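Local coordinates for protein R.Pab1 family restriction endonuclease (Campylobacter coli, PDB 7CFA) that acts as a restriction DNA glycosylase, probably excising a base within its recognition sequence and promoting strand cleavage at the resulting abasic site, at residues R22-S27 against Y48-I53; E150-I155 against Y171-V176; I43-Y48 against N187-S192. The protein carries 2 engineered substitutions. One frame throughout, in Å; residues are numbered along the deposited sequence.

Contact 1. Residues R22-S27 against Y48-I53; sequences RIKQRS and YVEWQI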
loop_
_atom_site.group_PDB
_atom_site.type_symbol
_atom_site.label_atom_id
_atom_site.label_comp_id
_atom_site.label_asym_id
_atom_site.label_seq_id
_atom_site.Cartn_x
_atom_site.Cartn_y
_atom_site.Cartn_z
ATOM N N ARG A 22 -4.226 13.358 -5.533
ATOM C CA ARG A 22 -3.394 12.736 -6.549
ATOM C C ARG A 22 -4.123 12.774 -7.885
ATOM O O ARG A 22 -5.355 12.769 -7.938
ATOM C CB ARG A 22 -3.029 11.289 -6.181
ATOM C CG ARG A 22 -2.199 11.162 -4.907
ATOM C CD ARG A 22 -1.658 9.748 -4.715
ATOM N NE ARG A 22 -2.720 8.755 -4.565
ATOM C CZ ARG A 22 -2.510 7.483 -4.238
ATOM N NH1 ARG A 22 -1.276 7.046 -4.023
ATOM N NH2 ARG A 22 -3.534 6.647 -4.123
ATOM N N ILE A 23 -3.347 12.817 -8.964
ATOM C CA ILE A 23 -3.874 12.839 -10.323
ATOM C C ILE A 23 -3.549 11.506 -10.980
ATOM O O ILE A 23 -2.390 11.074 -10.985
ATOM C CB ILE A 23 -3.294 14.008 -11.139
ATOM C CG1 ILE A 23 -3.518 15.333 -10.409
ATOM C CG2 ILE A 23 -3.922 14.051 -12.525
ATOM C CD1 ILE A 23 -4.977 15.671 -10.193
ATOM N N LYS A 24 -4.571 10.856 -11.533
ATOM C CA LYS A 24 -4.422 9.568 -12.191
ATOM C C LYS A 24 -5.143 9.598 -13.531
ATOM O O LYS A 24 -5.893 10.529 -13.838
ATOM C CB LYS A 24 -4.961 8.426 -11.316
ATOM C CG LYS A 24 -6.441 8.541 -10.990
ATOM C CD LYS A 24 -6.903 7.399 -10.101
ATOM C CE LYS A 24 -8.378 7.534 -9.754
ATOM N NZ LYS A 24 -8.836 6.452 -8.838
ATOM N N GLN A 25 -4.911 8.561 -14.333
ATOM C CA GLN A 25 -5.526 8.423 -15.648
ATOM C C GLN A 25 -6.338 7.136 -15.674
ATOM O O GLN A 25 -5.796 6.052 -15.439
ATOM C CB GLN A 25 -4.466 8.421 -16.754
ATOM C CG GLN A 25 -5.034 8.387 -18.165
ATOM C CD GLN A 25 -3.980 8.644 -19.227
ATOM O OE1 GLN A 25 -2.910 9.183 -18.940
ATOM N NE2 GLN A 25 -4.279 8.259 -20.462
ATOM N N ARG A 26 -7.632 7.260 -15.961
ATOM C CA ARG A 26 -8.537 6.116 -15.953
ATOM C C ARG A 26 -8.366 5.320 -17.242
ATOM O O ARG A 26 -8.562 5.853 -18.340
ATOM C CB ARG A 26 -9.981 6.583 -15.789
ATOM C CG ARG A 26 -10.968 5.476 -15.454
ATOM C CD ARG A 26 -12.351 6.045 -15.170
ATOM N NE ARG A 26 -13.263 5.038 -14.637
ATOM C CZ ARG A 26 -14.518 5.283 -14.273
ATOM N NH1 ARG A 26 -15.017 6.506 -14.383
ATOM N NH2 ARG A 26 -15.275 4.303 -13.797
ATOM N N SER A 27 -8.000 4.044 -17.107
ATOM C CA SER A 27 -7.769 3.171 -18.259
ATOM C C SER A 27 -9.101 2.580 -18.725
ATOM O O SER A 27 -9.409 1.402 -18.525
ATOM C CB SER A 27 -6.767 2.080 -17.910
ATOM O OG SER A 27 -5.524 2.637 -17.525
ATOM N N TYR A 48 -8.172 11.985 -13.875
ATOM C CA TYR A 48 -9.071 12.146 -12.744
ATOM C C TYR A 48 -8.313 12.698 -11.545
ATOM O O TYR A 48 -7.099 12.524 -11.419
ATOM C CB TYR A 48 -9.727 10.814 -12.358
ATOM C CG TYR A 48 -10.979 10.478 -13.136
ATOM C CD1 TYR A 48 -10.920 10.173 -14.491
ATOM C CD2 TYR A 48 -12.220 10.451 -12.510
ATOM C CE1 TYR A 48 -12.065 9.861 -15.203
ATOM C CE2 TYR A 48 -13.368 10.140 -13.213
ATOM C CZ TYR A 48 -13.285 9.846 -14.557
ATOM O OH TYR A 48 -14.426 9.536 -15.261
ATOM N N VAL A 49 -9.047 13.369 -10.667
ATOM C CA VAL A 49 -8.529 13.784 -9.370
ATOM C C VAL A 49 -8.878 12.706 -8.355
ATOM O O VAL A 49 -10.027 12.256 -8.289
ATOM C CB VAL A 49 -9.111 15.144 -8.950
ATOM C CG1 VAL A 49 -8.637 15.517 -7.550
ATOM C CG2 VAL A 49 -8.730 16.219 -9.953
ATOM N N GLU A 50 -7.890 12.277 -7.577
ATOM C CA GLU A 50 -8.107 11.335 -6.486
ATOM C C GLU A 50 -7.938 12.082 -5.172
ATOM O O GLU A 50 -6.850 12.586 -4.878
ATOM C CB GLU A 50 -7.141 10.157 -6.564
ATOM C CG GLU A 50 -7.571 8.971 -5.717
ATOM C CD GLU A 50 -6.565 7.841 -5.730
ATOM O OE1 GLU A 50 -5.452 8.030 -5.196
ATOM O OE2 GLU A 50 -6.883 6.767 -6.286
ATOM N N TRP A 51 -9.010 12.146 -4.386
ATOM C CA TRP A 51 -9.060 12.952 -3.166
ATOM C C TRP A 51 -9.421 12.045 -1.992
ATOM O O TRP A 51 -10.578 11.632 -1.852
ATOM C CB TRP A 51 -10.067 14.093 -3.323
ATOM C CG TRP A 51 -10.168 15.043 -2.161
ATOM C CD1 TRP A 51 -9.406 15.052 -1.027
ATOM C CD2 TRP A 51 -11.095 16.130 -2.030
ATOM N NE1 TRP A 51 -9.803 16.078 -0.199
ATOM C CE2 TRP A 51 -10.838 16.754 -0.792
ATOM C CE3 TRP A 51 -12.116 16.634 -2.841
ATOM C CZ2 TRP A 51 -11.566 17.855 -0.349
ATOM C CZ3 TRP A 51 -12.838 17.727 -2.396
ATOM C CH2 TRP A 51 -12.561 18.324 -1.162
ATOM N N GLN A 52 -8.432 11.732 -1.151
ATOM C CA GLN A 52 -8.672 10.980 0.080
ATOM C C GLN A 52 -9.269 11.944 1.102
ATOM O O GLN A 52 -8.587 12.499 1.967
ATOM C CB GLN A 52 -7.391 10.333 0.591
ATOM C CG GLN A 52 -7.612 9.410 1.783
ATOM C CD GLN A 52 -6.332 8.764 2.276
ATOM O OE1 GLN A 52 -5.239 9.082 1.807
ATOM N NE2 GLN A 52 -6.464 7.848 3.228
ATOM N N ILE A 53 -10.577 12.134 0.996
ATOM C CA ILE A 53 -11.272 13.181 1.734
ATOM C C ILE A 53 -11.654 12.673 3.117
ATOM O O ILE A 53 -11.984 11.494 3.302
ATOM C CB ILE A 53 -12.506 13.654 0.942
ATOM C CG1 ILE A 53 -13.172 14.848 1.627
ATOM C CG2 ILE A 53 -13.498 12.511 0.761
ATOM C CD1 ILE A 53 -14.329 15.418 0.842
#
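Four main-chain hydrogen bonds join residues 22-27 to residues 48-53 through two antiparallel hydrogen-bonded pairs. In one, Glu50 N reaches Arg22 O at 2.6 Å, nearly along the C=O axis; in the other, Tyr48 N meets Lys24 O at 2.7 Å in the carbonyl plane. Between them Ile23 and Val49 form a non-hydrogen-bonded pair, where Ile23 CA offers a C-H to Tyr48 O at 3.4 Å.

The ionic part centres on Glu50, whose extended chain, with CG anti to the backbone N (chi1 -163°), sets its carboxylate between two cationic side chains. Arg22 lies alongside, bent at chi3 so that the edge of its guanidinium faces one oxygen: NE and NH2 both bond to Glu50 OE1, at 2.9 and 2.6 Å, with NH2 on the syn lone pair. The two planes stand 38° apart. Lys24 crosses Glu50 at about a right angle, and its NZ meets Glu50 OE2 at 3.2 Å from above the carboxylate plane, while its stronger partner is Glu154 on strand 152-159.

These strands belong to a large antiparallel sheet, consistent with the half-pipe fold of R.PabI, in which strand 47-51 is flanked by 21-27 and 166-175.

Apolar packing marks the other face, where Ile23 CD1 touches Val49 CG2 at 3.8 Å.

Toward the C-terminal end of segment 22-27, Arg26 stretches obliquely past Tyr48, resting CB and CD against the CE1 side of the ring; its guanidinium stands 88° to that ring and donates NH1 to Tyr48 OH, in the guanidinium plane, at 3.2 Å.

Contact 2. Residues E150-I155 against Y171-V176; sequences EFLSEI and YFCFPV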
loop_
_atom_site.group_PDB
_atom_site.type_symbol
_atom_site.label_atom_id
_atom_site.label_comp_id
_atom_site.label_asym_id
_atom_site.label_seq_id
_atom_site.Cartn_x
_atom_site.Cartn_y
_atom_site.Cartn_z
ATOM N N GLU A 150 -20.098 11.857 -13.491
ATOM C CA GLU A 150 -18.719 12.327 -13.441
ATOM C C GLU A 150 -18.051 12.003 -12.110
ATOM O O GLU A 150 -16.827 11.838 -12.060
ATOM C CB GLU A 150 -18.673 13.835 -13.700
ATOM C CG GLU A 150 -19.342 14.267 -14.998
ATOM C CD GLU A 150 -18.512 13.949 -16.229
ATOM O OE1 GLU A 150 -17.307 14.275 -16.239
ATOM O OE2 GLU A 150 -19.067 13.372 -17.188
ATOM N N PHE A 151 -18.825 11.900 -11.034
ATOM C CA PHE A 151 -18.289 11.712 -9.694
ATOM C C PHE A 151 -18.428 10.262 -9.249
ATOM O O PHE A 151 -19.430 9.604 -9.538
ATOM C CB PHE A 151 -18.999 12.626 -8.691
ATOM C CG PHE A 151 -18.744 14.088 -8.916
ATOM C CD1 PHE A 151 -19.575 14.835 -9.735
ATOM C CD2 PHE A 151 -17.671 14.715 -8.310
ATOM C CE1 PHE A 151 -19.338 16.181 -9.940
ATOM C CE2 PHE A 151 -17.429 16.059 -8.510
ATOM C CZ PHE A 151 -18.262 16.794 -9.327
ATOM N N LEU A 152 -17.411 9.773 -8.544
ATOM C CA LEU A 152 -17.460 8.453 -7.933
ATOM C C LEU A 152 -16.593 8.468 -6.686
ATOM O O LEU A 152 -15.710 9.315 -6.527
ATOM C CB LEU A 152 -16.998 7.350 -8.899
ATOM C CG LEU A 152 -15.525 7.278 -9.320
ATOM C CD1 LEU A 152 -14.685 6.435 -8.359
ATOM C CD2 LEU A 152 -15.404 6.740 -10.736
ATOM N N SER A 153 -16.856 7.516 -5.799
ATOM C CA SER A 153 -16.009 7.282 -4.642
ATOM C C SER A 153 -15.628 5.811 -4.607
ATOM O O SER A 153 -16.438 4.942 -4.942
ATOM C CB SER A 153 -16.701 7.683 -3.332
ATOM O OG SER A 153 -17.843 6.885 -3.092
ATOM N N GLU A 154 -14.386 5.538 -4.220
ATOM C CA GLU A 154 -13.890 4.176 -4.117
ATOM C C GLU A 154 -13.330 3.936 -2.724
ATOM O O GLU A 154 -12.618 4.782 -2.172
ATOM C CB GLU A 154 -12.827 3.884 -5.181
ATOM C CG GLU A 154 -11.737 4.930 -5.305
ATOM C CD GLU A 154 -10.804 4.645 -6.468
ATOM O OE1 GLU A 154 -11.024 3.637 -7.171
ATOM O OE2 GLU A 154 -9.853 5.428 -6.680
ATOM N N ILE A 155 -13.667 2.782 -2.159
ATOM C CA ILE A 155 -13.241 2.397 -0.820
ATOM C C ILE A 155 -12.242 1.259 -0.952
ATOM O O ILE A 155 -12.587 0.170 -1.432
ATOM C CB ILE A 155 -14.434 1.992 0.058
ATOM C CG1 ILE A 155 -15.418 3.160 0.172
ATOM C CG2 ILE A 155 -13.957 1.550 1.433
ATOM C CD1 ILE A 155 -16.689 2.822 0.906
ATOM N N TYR A 171 -11.882 7.303 -1.184
ATOM C CA TYR A 171 -11.293 8.251 -2.116
ATOM C C TYR A 171 -12.400 8.865 -2.958
ATOM O O TYR A 171 -13.273 8.149 -3.458
ATOM C CB TYR A 171 -10.249 7.576 -3.009
ATOM C CG TYR A 171 -9.038 7.082 -2.252
ATOM C CD1 TYR A 171 -9.032 5.826 -1.656
ATOM C CD2 TYR A 171 -7.903 7.872 -2.126
ATOM C CE1 TYR A 171 -7.929 5.370 -0.959
ATOM C CE2 TYR A 171 -6.792 7.425 -1.431
ATOM C CZ TYR A 171 -6.811 6.173 -0.850
ATOM O OH TYR A 171 -5.712 5.722 -0.157
ATOM N N PHE A 172 -12.367 10.185 -3.101
ATOM C CA PHE A 172 -13.347 10.925 -3.884
ATOM C C PHE A 172 -12.715 11.287 -5.223
ATOM O O PHE A 172 -11.659 11.928 -5.260
ATOM C CB PHE A 172 -13.799 12.172 -3.123
ATOM C CG PHE A 172 -14.877 12.954 -3.812
ATOM C CD1 PHE A 172 -15.941 12.311 -4.425
ATOM C CD2 PHE A 172 -14.839 14.339 -3.825
ATOM C CE1 PHE A 172 -16.938 13.037 -5.050
ATOM C CE2 PHE A 172 -15.832 15.068 -4.445
ATOM C CZ PHE A 172 -16.883 14.417 -5.057
ATOM N N CYS A 173 -13.350 10.870 -6.316
ATOM C CA CYS A 173 -12.757 10.979 -7.641
ATOM C C CYS A 173 -13.694 11.687 -8.611
ATOM O O CYS A 173 -14.919 11.539 -8.541
ATOM C CB CYS A 173 -12.392 9.597 -8.196
ATOM S SG CYS A 173 -11.322 8.624 -7.110
ATOM N N PHE A 174 -13.099 12.441 -9.528
ATOM C CA PHE A 174 -13.823 13.181 -10.553
ATOM C C PHE A 174 -12.817 13.669 -11.595
ATOM O O PHE A 174 -11.633 13.836 -11.283
ATOM C CB PHE A 174 -14.596 14.366 -9.951
ATOM C CG PHE A 174 -13.761 15.252 -9.077
ATOM C CD1 PHE A 174 -13.048 16.310 -9.618
ATOM C CD2 PHE A 174 -13.691 15.029 -7.713
ATOM C CE1 PHE A 174 -12.278 17.125 -8.812
ATOM C CE2 PHE A 174 -12.923 15.841 -6.904
ATOM C CZ PHE A 174 -12.216 16.890 -7.454
ATOM N N PRO A 175 -13.268 13.903 -12.830
ATOM C CA PRO A 175 -12.338 14.314 -13.889
ATOM C C PRO A 175 -11.696 15.664 -13.605
ATOM O O PRO A 175 -12.292 16.545 -12.980
ATOM C CB PRO A 175 -13.228 14.376 -15.137
ATOM C CG PRO A 175 -14.401 13.514 -14.818
ATOM C CD PRO A 175 -14.626 13.675 -13.349
ATOM N N VAL A 176 -10.460 15.816 -14.087
ATOM C CA VAL A 176 -9.725 17.065 -13.906
ATOM C C VAL A 176 -10.369 18.197 -14.697
ATOM O O VAL A 176 -10.340 19.358 -14.267
ATOM C CB VAL A 176 -8.249 16.871 -14.302
ATOM C CG1 VAL A 176 -7.464 18.167 -14.129
ATOM C CG2 VAL A 176 -7.624 15.754 -13.484
#
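Three phenylalanine rings cluster on one face of this strand pair. Phe151 and Phe172 meet rim to rim, with planes only 12° apart but neither ring over the other, and Phe151 CD2 comes to 3.4 Å from Phe172 CZ. Phe174 lies alongside Phe151, its ring tilted 46° to it, and Phe151 CD2 touches Phe174 CB at 3.5 Å. One face of Phe172 receives Phe174 CD2, 3.9 Å above the ring plane and offset toward the rim. Leu201 touches all three side chains, and Phe211 and Met214 of helix 208-219 pack on Phe172. The edge of the Tyr171 ring, on the opposite face of the strands, is met in plane by Glu154 O.

Strands 152-159 and 166-175 form a beta hairpin, an inner part of the large antiparallel sheet. Leu152 pairs with Cys173 and Glu154 with Tyr171 as hydrogen-bonded pairs; Cys173 N reaches Leu152 O at 2.8 Å, nearly along the C=O axis. The non-hydrogen-bonded pair of Ser153 and Phe172 lies between them.

On the face of Tyr171 and Cys173, Leu152 lays CD1 against Cys173 CB at 3.9 Å. Glu154 takes the crowded first torsion (chi1 48°), between backbone N and carbonyl carbon, bringing its CG to 3.8 Å from Tyr171 CB and its OE2 to 3.5 Å from Cys173 SG. That carboxylate lies close to Glu50. The contact is aromatic on one face, while on the other it carries a carboxylate whose salt bridge goes to Lys24 of strand 21-27; there the nearby Glu50 would tend to raise the proton affinity of Glu154 and the ammonium group of Lys24 would counter it.

Contact 3. Residues I43-Y48 against N187-S192; sequences INVKHY and NFLNRS. Engineered in segment 187-192: Ser192 (natural residue Cys).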
loop_
_atom_site.group_PDB
_atom_site.type_symbol
_atom_site.label_atom_id
_atom_site.label_comp_id
_atom_site.label_asym_id
_atom_site.label_seq_id
_atom_site.Cartn_x
_atom_site.Cartn_y
_atom_site.Cartn_z
ATOM N N ILE A 43 -3.546 17.341 -20.098
ATOM C CA ILE A 43 -4.677 16.699 -19.446
ATOM C C ILE A 43 -5.728 16.357 -20.491
ATOM O O ILE A 43 -6.096 17.203 -21.314
ATOM C CB ILE A 43 -5.256 17.617 -18.360
ATOM C CG1 ILE A 43 -4.240 17.812 -17.230
ATOM C CG2 ILE A 43 -6.576 17.065 -17.835
ATOM C CD1 ILE A 43 -3.900 16.537 -16.490
ATOM N N ASN A 44 -6.212 15.121 -20.460
ATOM C CA ASN A 44 -7.284 14.665 -21.335
ATOM C C ASN A 44 -8.487 14.246 -20.487
ATOM O O ASN A 44 -8.515 14.438 -19.269
ATOM C CB ASN A 44 -6.792 13.530 -22.236
ATOM C CG ASN A 44 -6.167 12.396 -21.452
ATOM O OD1 ASN A 44 -6.860 11.650 -20.762
ATOM N ND2 ASN A 44 -4.851 12.259 -21.557
ATOM N N VAL A 45 -9.487 13.655 -21.147
ATOM C CA VAL A 45 -10.728 13.301 -20.465
ATOM C C VAL A 45 -10.545 12.147 -19.486
ATOM O O VAL A 45 -11.396 11.942 -18.611
ATOM C CB VAL A 45 -11.820 12.957 -21.493
ATOM C CG1 VAL A 45 -12.136 14.172 -22.347
ATOM C CG2 VAL A 45 -11.371 11.793 -22.363
ATOM N N LYS A 46 -9.463 11.383 -19.610
ATOM C CA LYS A 46 -9.226 10.248 -18.730
ATOM C C LYS A 46 -8.490 10.625 -17.451
ATOM O O LYS A 46 -8.369 9.784 -16.553
ATOM C CB LYS A 46 -8.445 9.158 -19.472
ATOM C CG LYS A 46 -9.218 8.522 -20.619
ATOM C CD LYS A 46 -8.383 7.471 -21.334
ATOM C CE LYS A 46 -9.155 6.851 -22.487
ATOM N NZ LYS A 46 -8.346 5.836 -23.217
ATOM N N HIS A 47 -8.004 11.858 -17.339
ATOM C CA HIS A 47 -7.329 12.294 -16.125
ATOM C C HIS A 47 -8.351 12.604 -15.038
ATOM O O HIS A 47 -9.281 13.388 -15.249
ATOM C CB HIS A 47 -6.454 13.515 -16.400
ATOM C CG HIS A 47 -5.153 13.188 -17.063
ATOM N ND1 HIS A 47 -4.985 13.216 -18.431
ATOM C CD2 HIS A 47 -3.957 12.818 -16.545
ATOM C CE1 HIS A 47 -3.741 12.883 -18.726
ATOM N NE2 HIS A 47 -3.097 12.635 -17.600
ATOM N N TYR A 48 -8.172 11.985 -13.875
ATOM C CA TYR A 48 -9.071 12.146 -12.744
ATOM C C TYR A 48 -8.313 12.698 -11.545
ATOM O O TYR A 48 -7.099 12.524 -11.419
ATOM C CB TYR A 48 -9.727 10.814 -12.358
ATOM C CG TYR A 48 -10.979 10.478 -13.136
ATOM C CD1 TYR A 48 -10.920 10.173 -14.491
ATOM C CD2 TYR A 48 -12.220 10.451 -12.510
ATOM C CE1 TYR A 48 -12.065 9.861 -15.203
ATOM C CE2 TYR A 48 -13.368 10.140 -13.213
ATOM C CZ TYR A 48 -13.285 9.846 -14.557
ATOM O OH TYR A 48 -14.426 9.536 -15.261
ATOM N N ASN A 187 -10.553 25.220 -18.311
ATOM C CA ASN A 187 -9.660 25.098 -19.457
ATOM C C ASN A 187 -8.556 24.070 -19.234
ATOM O O ASN A 187 -7.512 24.139 -19.889
ATOM C CB ASN A 187 -9.048 26.458 -19.794
ATOM C CG ASN A 187 -8.166 26.991 -18.679
ATOM O OD1 ASN A 187 -8.277 26.567 -17.529
ATOM N ND2 ASN A 187 -7.286 27.928 -19.015
ATOM N N PHE A 188 -8.759 23.121 -18.318
ATOM C CA PHE A 188 -7.723 22.124 -18.066
ATOM C C PHE A 188 -7.644 21.098 -19.188
ATOM O O PHE A 188 -6.579 20.512 -19.413
ATOM C CB PHE A 188 -7.969 21.426 -16.729
ATOM C CG PHE A 188 -7.550 22.237 -15.538
ATOM C CD1 PHE A 188 -8.478 22.978 -14.826
ATOM C CD2 PHE A 188 -6.226 22.261 -15.132
ATOM C CE1 PHE A 188 -8.094 23.727 -13.730
ATOM C CE2 PHE A 188 -5.835 23.010 -14.038
ATOM C CZ PHE A 188 -6.771 23.742 -13.335
ATOM N N LEU A 189 -8.747 20.870 -19.897
ATOM C CA LEU A 189 -8.760 19.883 -20.967
ATOM C C LEU A 189 -7.832 20.315 -22.096
ATOM O O LEU A 189 -7.854 21.476 -22.520
ATOM C CB LEU A 189 -10.182 19.690 -21.487
ATOM C CG LEU A 189 -10.437 18.451 -22.347
ATOM C CD1 LEU A 189 -10.075 17.191 -21.576
ATOM C CD2 LEU A 189 -11.887 18.407 -22.798
ATOM N N ASN A 190 -7.014 19.375 -22.576
ATOM C CA ASN A 190 -6.028 19.632 -23.628
ATOM C C ASN A 190 -5.037 20.714 -23.201
ATOM O O ASN A 190 -4.707 21.626 -23.961
ATOM C CB ASN A 190 -6.710 20.000 -24.950
ATOM C CG ASN A 190 -7.627 18.905 -25.455
ATOM O OD1 ASN A 190 -7.369 17.719 -25.248
ATOM N ND2 ASN A 190 -8.707 19.298 -26.119
ATOM N N ARG A 191 -4.560 20.604 -21.963
ATOM C CA ARG A 191 -3.613 21.570 -21.422
ATOM C C ARG A 191 -2.858 20.933 -20.265
ATOM O O ARG A 191 -3.433 20.162 -19.493
ATOM C CB ARG A 191 -4.322 22.849 -20.957
ATOM C CG ARG A 191 -3.381 23.892 -20.370
ATOM C CD ARG A 191 -4.104 25.178 -20.010
ATOM N NE ARG A 191 -5.050 25.007 -18.910
ATOM C CZ ARG A 191 -4.731 25.111 -17.624
ATOM N NH1 ARG A 191 -3.483 25.377 -17.266
ATOM N NH2 ARG A 191 -5.659 24.946 -16.694
ATOM N N SER A 192 -1.574 21.260 -20.154
ATOM C CA SER A 192 -0.763 20.772 -19.050
ATOM C C SER A 192 -0.984 21.627 -17.808
ATOM O O SER A 192 -1.314 22.813 -17.893
ATOM C CB SER A 192 0.719 20.772 -19.426
ATOM O OG SER A 192 1.177 22.084 -19.702
#
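Ile43 forms the close-packed heart of this contact, gripped through both its backbone N and its O. Asn190 N donates to Ile43 O at 2.7 Å, nearly along the C=O axis, whereas Ile43 N reaches Arg191 O at 2.9 Å from well above that carbonyl's plane. The Ile43 side chain fits beside the same backbone, with CB 3.3 Å from Arg191 O, while its CD1 turns back over one face of the His47 ring.

The outer side is looser. Leu189 CD1 touches Val45 CG1 at 3.7 Å, and the exposed Val45 and Asn190 sit on two turns, a type I turn from Asn44 to His47 and a type II turn from Phe188 to Arg191, in which Asn190 takes positive phi (59°). An Asx turn, with Lys46 N bonded to Asn44 OD1 at 2.9 Å, tightens the first. Beside the second, Arg191 NE donates to Asn187 O at 2.8 Å and its NH2 is salt-bridged to Glu197.

Asn44 N donates almost straight to His47 ND1 at 3.0 Å, which implies that ND1 carries no proton, so a neutral His47 would probably be protonated on NE2.

Strand 47-51 ties the three sites together. Contact 1 uses one of its edges, strand 166-175 of contact 2 lies against the other, and contact 3 takes in its start, sharing Tyr48 with contact 1. Contacts 1 and 2, with centres about 7 Å apart, are joined by the salt bridge of Lys24 NZ to Glu154 OE2 (2.6 Å), which spans strand 47-51. Contact 2 is the buried core, rich in aromatic packing; contact 1 is partly buried and more ionic. Contact 3, whose centre lies about 21 Å from that of the chain, relies on turns and a few backbone bonds, linking residues far apart in sequence at the periphery.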